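Local atomic coordinates of structural protein VP1 (Trichodysplasia spinulosa-associated polyomavirus, PDB entry 4U60), a protein that forms the pentameric capsomers of the viral coat through a jelly-roll fold and binds sialylated glycans such as the GM1 oligosaccharide. Residues T201-G205 with T225-D229; G232-C237 with L273-T277. All coordinates share one frame; numbering follows the deposited sequence.

Interaction 1: T201-G205 with T225-D229; sequences TRYYG and TVLLD. With EDO (1,2-ethanediol), chain S.
The backbone oxygen of Leu-227 is gripped by the guanidinium of Arg-202 in strand 201-208: NE of Arg-202 donates to O of Leu-227 at 2.9 Å, and its NH2 adds a weak bond to the same oxygen at 3.3 Å. Neither bond is straight. The N-H...O angle at NE is 135°, and the oxygen lies 24° out of the guanidinium plane. A turn about the CB-CG bond (chi2 -59°) carries the arginine chain across Leu-227 at a slant, with Arg-202 CG 3.9 Å from Leu-227 CD2. On the other side of NH2 from the carbonyl, a 1,2-ethanediol, probably from the crystallisation liquor, takes a 2.8 Å bond from Arg-202 NH2 at its O1. Asp-229 lays its CB against Arg-202 NH2, while its OD2, a long 4.0 Å from that nitrogen and well out of the guanidinium plane, meets it by charge alone; its OD1 accepts from the backbone N of Asn-231 and of Val-233. Two residues along, the Tyr-204 hydroxyl is tied to the Val-226 carbonyl by a water 2.6 Å from Tyr-204 OH, which donates to that carbonyl. The methyl CD2 of Leu-227 meets the ring at its edge, and CG2 of Thr-225 lies 3.7 Å from Tyr-204 OH. No backbone-to-backbone hydrogen bond joins the segments; side chains of 201-205 and the water reach main-chain oxygens of 225-229. Strand 201-208 pairs with strand 129-136, and 225-226 with strand 86-99, within the jelly roll. Tyr-204 and Gly-205 also pair antiparallel with a strand of a neighbouring subunit, continuing the sheet across the interface.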
loop_
_atom_site.group_PDB
_atom_site.type_symbol
_atom_site.label_atom_id
_atom_site.label_comp_id
_atom_site.label_asym_id
_atom_site.label_seq_id
_atom_site.Cartn_x
_atom_site.Cartn_y
_atom_site.Cartn_z
ATOM N N THR C 201 -28.664 3.393 -7.440
ATOM C CA THR C 201 -27.385 3.460 -8.160
ATOM C C THR C 201 -26.287 2.954 -7.244
ATOM O O THR C 201 -26.337 3.158 -6.037
ATOM C CB THR C 201 -27.086 4.906 -8.612
ATOM O OG1 THR C 201 -28.055 5.279 -9.615
ATOM C CG2 THR C 201 -25.651 5.088 -9.129
ATOM N N ARG C 202 -25.286 2.310 -7.802
ATOM C CA ARG C 202 -24.072 2.003 -7.045
ATOM C C ARG C 202 -22.966 2.851 -7.623
ATOM O O ARG C 202 -22.805 2.914 -8.838
ATOM C CB ARG C 202 -23.703 0.534 -7.194
ATOM C CG ARG C 202 -24.842 -0.430 -6.944
ATOM C CD ARG C 202 -25.447 -0.293 -5.549
ATOM N NE ARG C 202 -26.484 -1.300 -5.421
ATOM C CZ ARG C 202 -27.793 -1.076 -5.368
ATOM N NH1 ARG C 202 -28.314 0.157 -5.291
ATOM N NH2 ARG C 202 -28.586 -2.116 -5.355
ATOM N N TYR C 203 -22.192 3.505 -6.770
ATOM C CA TYR C 203 -21.040 4.281 -7.254
ATOM C C TYR C 203 -19.787 3.992 -6.425
ATOM O O TYR C 203 -19.868 3.606 -5.257
ATOM C CB TYR C 203 -21.314 5.806 -7.299
ATOM C CG TYR C 203 -21.701 6.433 -5.979
ATOM C CD1 TYR C 203 -20.735 6.821 -5.046
ATOM C CD2 TYR C 203 -23.037 6.664 -5.669
ATOM C CE1 TYR C 203 -21.104 7.403 -3.836
ATOM C CE2 TYR C 203 -23.420 7.247 -4.476
ATOM C CZ TYR C 203 -22.457 7.607 -3.560
ATOM O OH TYR C 203 -22.822 8.173 -2.369
ATOM N N TYR C 204 -18.643 4.134 -7.091
ATOM C CA TYR C 204 -17.339 3.788 -6.524
ATOM C C TYR C 204 -16.379 4.821 -7.021
ATOM O O TYR C 204 -16.290 5.047 -8.221
ATOM C CB TYR C 204 -16.860 2.387 -6.981
ATOM C CG TYR C 204 -17.920 1.322 -6.906
ATOM C CD1 TYR C 204 -18.915 1.240 -7.881
ATOM C CD2 TYR C 204 -17.943 0.410 -5.875
ATOM C CE1 TYR C 204 -19.915 0.282 -7.811
ATOM C CE2 TYR C 204 -18.941 -0.571 -5.810
ATOM C CZ TYR C 204 -19.918 -0.623 -6.785
ATOM O OH TYR C 204 -20.925 -1.581 -6.769
ATOM N N GLY C 205 -15.593 5.400 -6.118
ATOM C CA GLY C 205 -14.646 6.421 -6.535
ATOM C C GLY C 205 -13.391 6.467 -5.684
ATOM O O GLY C 205 -13.371 6.012 -4.534
ATOM N N THR C 225 -17.725 -6.858 -10.554
ATOM C CA THR C 225 -18.215 -6.071 -9.417
ATOM C C THR C 225 -19.714 -6.378 -9.245
ATOM O O THR C 225 -20.487 -6.153 -10.154
ATOM C CB THR C 225 -18.043 -4.578 -9.685
ATOM O OG1 THR C 225 -16.656 -4.287 -9.952
ATOM C CG2 THR C 225 -18.544 -3.769 -8.505
ATOM N N VAL C 226 -20.090 -6.928 -8.104
ATOM C CA VAL C 226 -21.475 -7.258 -7.805
ATOM C C VAL C 226 -22.228 -5.967 -7.467
ATOM O O VAL C 226 -21.783 -5.187 -6.630
ATOM C CB VAL C 226 -21.551 -8.268 -6.641
ATOM C CG1 VAL C 226 -22.997 -8.521 -6.230
ATOM C CG2 VAL C 226 -20.871 -9.578 -7.027
ATOM N N LEU C 227 -23.354 -5.749 -8.152
ATOM C CA LEU C 227 -24.189 -4.561 -7.957
ATOM C C LEU C 227 -25.388 -4.798 -7.026
ATOM O O LEU C 227 -26.130 -3.866 -6.703
ATOM C CB LEU C 227 -24.664 -4.025 -9.316
ATOM C CG LEU C 227 -23.555 -3.557 -10.269
ATOM C CD1 LEU C 227 -24.145 -3.331 -11.655
ATOM C CD2 LEU C 227 -22.902 -2.279 -9.765
ATOM N N LEU C 228 -25.588 -6.041 -6.618
ATOM C CA LEU C 228 -26.645 -6.367 -5.658
ATOM C C LEU C 228 -26.380 -5.697 -4.306
ATOM O O LEU C 228 -25.242 -5.626 -3.845
ATOM C CB LEU C 228 -26.728 -7.871 -5.473
ATOM C CG LEU C 228 -26.999 -8.694 -6.743
ATOM C CD1 LEU C 228 -27.213 -10.155 -6.372
ATOM C CD2 LEU C 228 -28.196 -8.176 -7.526
ATOM N N ASP C 229 -27.425 -5.198 -3.669
ATOM C CA ASP C 229 -27.264 -4.627 -2.332
ATOM C C ASP C 229 -27.301 -5.714 -1.264
ATOM O O ASP C 229 -27.307 -6.911 -1.581
ATOM C CB ASP C 229 -28.288 -3.518 -2.101
ATOM C CG ASP C 229 -29.729 -4.017 -2.002
ATOM O OD1 ASP C 229 -29.992 -5.225 -1.829
ATOM O OD2 ASP C 229 -30.622 -3.149 -2.113
HETATM C C1 EDO S . -31.807 -0.928 -5.791
HETATM O O1 EDO S . -31.179 -1.394 -4.590
HETATM C C2 EDO S . -33.301 -1.269 -5.798
HETATM O O2 EDO S . -34.085 -0.154 -6.264
HETATM O O HOH W 1 -21.135 -3.366 -4.823
#

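Interaction 2: G232-C237 with L273-T277; sequences GVGPLC and LRKRT
Polar approaches to the carbonyl of Gly-232 come from two arginines of strand 260-279. Its O lies 3.3 Å from Arg-274 NH2 and 3.4 Å from Arg-276 NH2, in each case at the edge of the guanidinium and in its plane. A water gives a clearer connection, donating to Gly-232 O at 2.7 Å and accepting from Arg-274 NH2 at 2.8 Å. The arginines reach the glycine differently. Arg-274 is extended from CG to NE, whereas Arg-276 is folded at chi2 (76°) and chi3 (78°), bringing its NH2 back to the loop. Both NE atoms form salt bridges with OE1 of Glu-91 in strand 86-99, whose OE2 accepts from the backbone N of Gly-234. One carboxylate thus joins loop and strand, and probably offsets the two neighbouring positive charges. In jelly-roll terms, the loop between strands 225-226 and 241-254 is held against 260-279, a long strand antiparallel to 12-29, 86-99 and 241-254. The end-to-end directions of the touching parts differ by 100°, so the loop runs across the strand. Among the packing contacts, Leu-236 CD2 touches the aliphatic part of Arg-276, 4.1 Å from its CG, and Val-233 crosses the same arginine at about a right angle, with CG2 4.0 Å from Arg-276 NH2. Buried at the other end of the contact, Cys-237 SG makes an apolar contact with Leu-273 CD2 at 3.9 Å.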
loop_
_atom_site.group_PDB
_atom_site.type_symbol
_atom_site.label_atom_id
_atom_site.label_comp_id
_atom_site.label_asym_id
_atom_site.label_seq_id
_atom_site.Cartn_x
_atom_site.Cartn_y
_atom_site.Cartn_z
ATOM N N GLY C 232 -29.862 -8.355 -1.636
ATOM C CA GLY C 232 -29.821 -9.129 -2.867
ATOM C C GLY C 232 -30.502 -8.483 -4.064
ATOM O O GLY C 232 -30.831 -9.170 -5.043
ATOM N N VAL C 233 -30.681 -7.164 -4.018
ATOM C CA VAL C 233 -31.374 -6.449 -5.090
ATOM C C VAL C 233 -30.428 -5.473 -5.772
ATOM O O VAL C 233 -29.800 -4.671 -5.104
ATOM C CB VAL C 233 -32.595 -5.666 -4.551
ATOM C CG1 VAL C 233 -33.373 -5.052 -5.705
ATOM C CG2 VAL C 233 -33.499 -6.582 -3.734
ATOM N N GLY C 234 -30.358 -5.546 -7.101
ATOM C CA GLY C 234 -29.546 -4.643 -7.906
ATOM C C GLY C 234 -30.341 -3.405 -8.294
ATOM O O GLY C 234 -31.559 -3.355 -8.077
ATOM N N PRO C 235 -29.682 -2.421 -8.926
ATOM C CA PRO C 235 -30.417 -1.280 -9.478
ATOM C C PRO C 235 -31.546 -1.744 -10.420
ATOM O O PRO C 235 -31.335 -2.648 -11.232
ATOM C CB PRO C 235 -29.345 -0.516 -10.239
ATOM C CG PRO C 235 -28.065 -0.848 -9.531
ATOM C CD PRO C 235 -28.227 -2.304 -9.170
ATOM N N LEU C 236 -32.715 -1.137 -10.285
ATOM C CA LEU C 236 -33.906 -1.473 -11.095
ATOM C C LEU C 236 -34.113 -0.368 -12.120
ATOM O O LEU C 236 -34.161 0.810 -11.777
ATOM C CB LEU C 236 -35.115 -1.669 -10.201
ATOM C CG LEU C 236 -34.974 -2.797 -9.169
ATOM C CD1 LEU C 236 -36.144 -2.767 -8.195
ATOM C CD2 LEU C 236 -34.897 -4.164 -9.827
ATOM N N CYS C 237 -34.128 -0.758 -13.392
ATOM C CA CYS C 237 -34.041 0.188 -14.486
ATOM C C CYS C 237 -35.385 0.795 -14.859
ATOM O O CYS C 237 -36.174 0.214 -15.630
ATOM C CB CYS C 237 -33.385 -0.499 -15.687
ATOM S SG CYS C 237 -31.654 -0.897 -15.327
ATOM N N LEU C 273 -27.722 -8.054 -16.695
ATOM C CA LEU C 273 -29.040 -7.714 -16.133
ATOM C C LEU C 273 -29.972 -8.895 -16.203
ATOM O O LEU C 273 -29.825 -9.774 -17.069
ATOM C CB LEU C 273 -29.695 -6.538 -16.857
ATOM C CG LEU C 273 -28.861 -5.257 -16.878
ATOM C CD1 LEU C 273 -28.193 -5.123 -18.237
ATOM C CD2 LEU C 273 -29.691 -4.026 -16.600
ATOM N N ARG C 274 -30.943 -8.903 -15.296
ATOM C CA ARG C 274 -31.898 -9.978 -15.199
ATOM C C ARG C 274 -33.287 -9.401 -15.007
ATOM O O ARG C 274 -33.445 -8.278 -14.526
ATOM C CB ARG C 274 -31.551 -10.925 -14.047
ATOM C CG ARG C 274 -31.719 -10.334 -12.655
ATOM C CD ARG C 274 -31.283 -11.305 -11.579
ATOM N NE ARG C 274 -31.295 -10.694 -10.251
ATOM C CZ ARG C 274 -30.701 -11.207 -9.164
ATOM N NH1 ARG C 274 -30.040 -12.351 -9.223
ATOM N NH2 ARG C 274 -30.774 -10.579 -8.005
ATOM N N LYS C 275 -34.291 -10.180 -15.379
ATOM C CA LYS C 275 -35.665 -9.740 -15.235
ATOM C C LYS C 275 -36.155 -9.936 -13.811
ATOM O O LYS C 275 -36.041 -11.029 -13.254
ATOM C CB LYS C 275 -36.588 -10.496 -16.187
ATOM C CG LYS C 275 -36.454 -10.078 -17.635
ATOM C CD LYS C 275 -37.421 -10.857 -18.518
ATOM C CE LYS C 275 -37.124 -10.614 -19.991
ATOM N NZ LYS C 275 -37.977 -11.459 -20.869
ATOM N N ARG C 276 -36.724 -8.865 -13.260
ATOM C CA ARG C 276 -37.282 -8.859 -11.911
ATOM C C ARG C 276 -38.748 -8.405 -11.935
ATOM O O ARG C 276 -39.082 -7.358 -12.488
ATOM C CB ARG C 276 -36.483 -7.906 -11.029
ATOM C CG ARG C 276 -37.073 -7.661 -9.642
ATOM C CD ARG C 276 -36.842 -8.832 -8.703
ATOM N NE ARG C 276 -35.473 -8.830 -8.192
ATOM C CZ ARG C 276 -35.073 -9.368 -7.036
ATOM N NH1 ARG C 276 -35.934 -9.990 -6.236
ATOM N NH2 ARG C 276 -33.795 -9.269 -6.677
ATOM N N THR C 277 -39.611 -9.185 -11.302
ATOM C CA THR C 277 -41.015 -8.788 -11.159
ATOM C C THR C 277 -41.163 -7.792 -10.010
ATOM O O THR C 277 -40.522 -7.932 -8.968
ATOM C CB THR C 277 -41.919 -10.015 -10.951
ATOM O OG1 THR C 277 -41.734 -10.919 -12.043
ATOM C CG2 THR C 277 -43.417 -9.599 -10.876
HETATM O O HOH W 2 -30.541 -11.771 -5.474
#

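Neither contact is wholly core: each combines buried and partly exposed residues, and interaction 2 lies farther from the chain centre, about 22 Å against 14 Å for interaction 1. Their centres are about 13 Å apart. Both reach the same sheet, and strand 86-99 borders both, pairing with 225-226 and with 260-279. In each an arginine meets a main-chain carbonyl, by a direct hydrogen bond in 201-205 with 225-229, but most clearly through water in 232-237 with 273-277. The contacts touch at several points, among them Arg-202 NH2 at 2.8 Å from Val-233 O, and Leu-228, which packs on Gly-234 and Arg-274. Interaction 1 alone borders a neighbouring subunit; interaction 2 stays within its chain.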